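Local coordinates for BZLF1 trans-activator protein (Human herpesvirus 4, PDB 2C9L), which binds DNA as a bZIP homodimer and switches Epstein-Barr virus from latency to the lytic cycle, acting even on a highly methylated viral genome, at a contact of chain A with DNA. Sequence-based numbering; all coordinates share one arbitrary frame.

A contact of chain A with DNA. Residues 12-13, 16, 19-20. With nucleotides of chain B.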
ATOM      1  N   ALA A  12      -8.393 -25.193   0.475  1.00 24.14           N
ATOM      2  CA  ALA A  12      -7.776 -24.167  -0.369  1.00 25.52           C
ATOM      3  C   ALA A  12      -8.569 -22.861  -0.404  1.00 23.05           C
ATOM      4  O   ALA A  12      -7.971 -21.792  -0.465  1.00 24.65           O
ATOM      5  CB  ALA A  12      -7.568 -24.694  -1.775  1.00 22.12           C
ATOM      6  N   ALA A  13      -9.903 -22.932  -0.362  1.00 20.96           N
ATOM      7  CA  ALA A  13     -10.707 -21.708  -0.359  1.00 24.31           C
ATOM      8  C   ALA A  13     -10.467 -20.967   0.952  1.00 26.03           C
ATOM      9  O   ALA A  13     -10.318 -19.747   0.950  1.00 27.28           O
ATOM     10  CB  ALA A  13     -12.188 -22.009  -0.516  1.00 10.16           C
ATOM     11  N   SER A  16      -7.164 -19.303   0.667  1.00 20.37           N
ATOM     12  CA  SER A  16      -7.188 -18.216  -0.294  1.00 22.84           C
ATOM     13  C   SER A  16      -7.844 -16.997   0.308  1.00 21.43           C
ATOM     14  O   SER A  16      -7.339 -15.888   0.178  1.00 26.46           O
ATOM     15  CB  SER A  16      -7.940 -18.634  -1.559  1.00 29.45           C
ATOM     16  OG  SER A  16      -7.835 -17.636  -2.548  1.00 34.05           O
ATOM     17  N   LYS A  19      -5.623 -15.556   2.838  1.00 27.51           N
ATOM     18  CA  LYS A  19      -4.511 -14.951   2.121  1.00 28.53           C
ATOM     19  C   LYS A  19      -4.882 -13.555   1.610  1.00 37.34           C
ATOM     20  O   LYS A  19      -4.058 -12.643   1.624  1.00 30.64           O
ATOM     21  CB  LYS A  19      -4.096 -15.809   0.933  1.00 28.03           C
ATOM     22  CG  LYS A  19      -3.003 -15.163   0.090  1.00 39.53           C
ATOM     23  CD  LYS A  19      -2.779 -15.903  -1.220  1.00 51.25           C
ATOM     24  CE  LYS A  19      -1.940 -15.064  -2.184  1.00 62.00           C
ATOM     25  NZ  LYS A  19      -1.782 -15.701  -3.525  1.00 48.69           N
ATOM     26  N   PHE A  20      -6.116 -13.385   1.149  0.50 28.90           N
ATOM     27  CA  PHE A  20      -6.536 -12.080   0.648  0.50 33.89           C
ATOM     28  C   PHE A  20      -6.755 -11.083   1.781  0.50 36.10           C
ATOM     29  O   PHE A  20      -6.431  -9.907   1.639  0.50 23.09           O
ATOM     30  CB  PHE A  20      -7.795 -12.210  -0.214  0.50 26.52           C
ATOM     31  CG  PHE A  20      -7.504 -12.573  -1.644  0.50 30.82           C
ATOM     32  CD1 PHE A  20      -6.748 -11.722  -2.447  0.50 27.88           C
ATOM     33  CD2 PHE A  20      -7.969 -13.766  -2.186  0.50 29.77           C
ATOM     34  CE1 PHE A  20      -6.457 -12.055  -3.767  0.50 24.42           C
ATOM     35  CE2 PHE A  20      -7.683 -14.108  -3.505  0.50 35.82           C
ATOM     36  CZ  PHE A  20      -6.925 -13.250  -4.297  0.50 32.98           C
TER
ATOM     37  P    DT B   7      -4.960 -17.173  -4.769  1.00 33.07           P
ATOM     38  OP1  DT B   7      -4.150 -15.955  -5.061  1.00 39.62           O
ATOM     39  OP2  DT B   7      -5.298 -17.507  -3.355  1.00 25.57           O
ATOM     40  O5'  DT B   7      -6.325 -17.120  -5.600  1.00 33.42           O
ATOM     41  C5'  DT B   7      -6.245 -16.930  -7.014  1.00 30.76           C
ATOM     42  C4'  DT B   7      -7.600 -16.823  -7.681  1.00 32.42           C
ATOM     43  O4'  DT B   7      -8.231 -18.120  -7.832  1.00 22.53           O
ATOM     44  C3'  DT B   7      -8.624 -16.002  -6.891  1.00 27.55           C
ATOM     45  O3'  DT B   7      -9.521 -15.384  -7.802  1.00 36.96           O
ATOM     46  C2'  DT B   7      -9.402 -17.050  -6.102  1.00 22.07           C
ATOM     47  C1'  DT B   7      -9.483 -18.113  -7.158  1.00 16.33           C
ATOM     48  N1   DT B   7      -9.869 -19.478  -6.797  1.00 33.23           N
ATOM     49  C2   DT B   7     -10.643 -20.197  -7.686  1.00 35.43           C
ATOM     50  O2   DT B   7     -11.029 -19.753  -8.749  1.00 26.63           O
ATOM     51  N3   DT B   7     -10.944 -21.463  -7.272  1.00 27.03           N
ATOM     52  C4   DT B   7     -10.554 -22.064  -6.085  1.00 30.44           C
ATOM     53  O4   DT B   7     -10.888 -23.202  -5.853  1.00 20.34           O
ATOM     54  C5   DT B   7      -9.754 -21.248  -5.205  1.00 29.57           C
ATOM     55  C7   DT B   7      -9.285 -21.817  -3.895  1.00 21.08           C
ATOM     56  C6   DT B   7      -9.465 -20.011  -5.602  1.00 17.31           C
ATOM     57  P    DG B   8      -9.755 -13.794  -7.763  1.00 29.83           P
ATOM     58  OP1  DG B   8      -8.604 -13.220  -8.495  1.00 32.42           O
ATOM     59  OP2  DG B   8     -10.059 -13.345  -6.408  1.00 24.86           O
ATOM     60  O5'  DG B   8     -11.088 -13.647  -8.615  1.00 34.44           O
ATOM     61  C5'  DG B   8     -11.052 -13.967 -10.003  1.00 25.76           C
ATOM     62  C4'  DG B   8     -12.425 -14.322 -10.527  1.00 24.50           C
ATOM     63  O4'  DG B   8     -12.751 -15.684 -10.152  1.00 20.05           O
ATOM     64  C3'  DG B   8     -13.569 -13.472  -9.963  1.00 13.85           C
ATOM     65  O3'  DG B   8     -14.579 -13.335 -10.985  1.00 22.03           O
ATOM     66  C2'  DG B   8     -14.050 -14.271  -8.749  1.00 15.12           C
ATOM     67  C1'  DG B   8     -13.870 -15.698  -9.248  1.00 12.05           C
ATOM     68  N9   DG B   8     -13.654 -16.740  -8.247  1.00 28.90           N
ATOM     69  C8   DG B   8     -12.830 -16.664  -7.154  1.00 30.08           C
ATOM     70  N7   DG B   8     -12.795 -17.770  -6.462  1.00 31.33           N
ATOM     71  C5   DG B   8     -13.660 -18.629  -7.133  1.00 33.93           C
ATOM     72  C6   DG B   8     -14.023 -19.984  -6.855  1.00 33.34           C
ATOM     73  O6   DG B   8     -13.611 -20.707  -5.964  1.00 20.93           O
ATOM     74  N1   DG B   8     -14.955 -20.472  -7.767  1.00 20.80           N
ATOM     75  C2   DG B   8     -15.460 -19.756  -8.831  1.00 31.65           C
ATOM     76  N2   DG B   8     -16.356 -20.397  -9.604  1.00 21.13           N
ATOM     77  N3   DG B   8     -15.112 -18.502  -9.114  1.00 20.09           N
ATOM     78  C4   DG B   8     -14.216 -18.004  -8.227  1.00 26.69           C
TER
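Lys19 and Ser16, one turn apart on helix 2-48, hold the two non-bridging oxygens of the DT7 phosphate. In Lys19, CG lies anti to the backbone N (chi1 176°) and the chain beyond it is extended, which carries the ammonium out to the DNA backbone. From CB and CG the chain runs toward the phosphate; CD of Lys19 is the first atom to approach it, 3.7 Å from OP2 of DT7. CE then comes alongside OP1, and NZ of Lys19 ends the chain with a salt bridge and hydrogen bond to DT7 OP1 at 2.8 Å. The engineered Ser16 also places its tip anti to the backbone N (chi1 -173°), and its OG donates to OP2 of DT7 over 2.7 Å; this hydroxyl bond belongs to the engineered variant.

Phe20 lies on the far side of the phosphate contacts from the alanines. CE2 and CZ of Phe20 point at the strand between successive phosphates, with C3' of DT7 near the ring plane and OP2 of DG8 raised well off it. CE2 of Phe20 is 4.0 Å from the sugar C3' of DT7, and CZ of Phe20 is 3.8 Å from OP2 of DG8, a loose packing contact.

In the major groove, the thymine methyl C7 of DT7 meets CB of Ala12 at 4.0 Å and CA of the engineered Ala13 at 3.8 Å. Ala13 occupies the position of the natural serine that recognises methylation. In this patch of the bZIP basic motif, Lys19 anchors the recognition helix to one strand's backbone and Phe20 packs beside it, while Ala12 and the backbone around Ala13 pack against the thymine methyl.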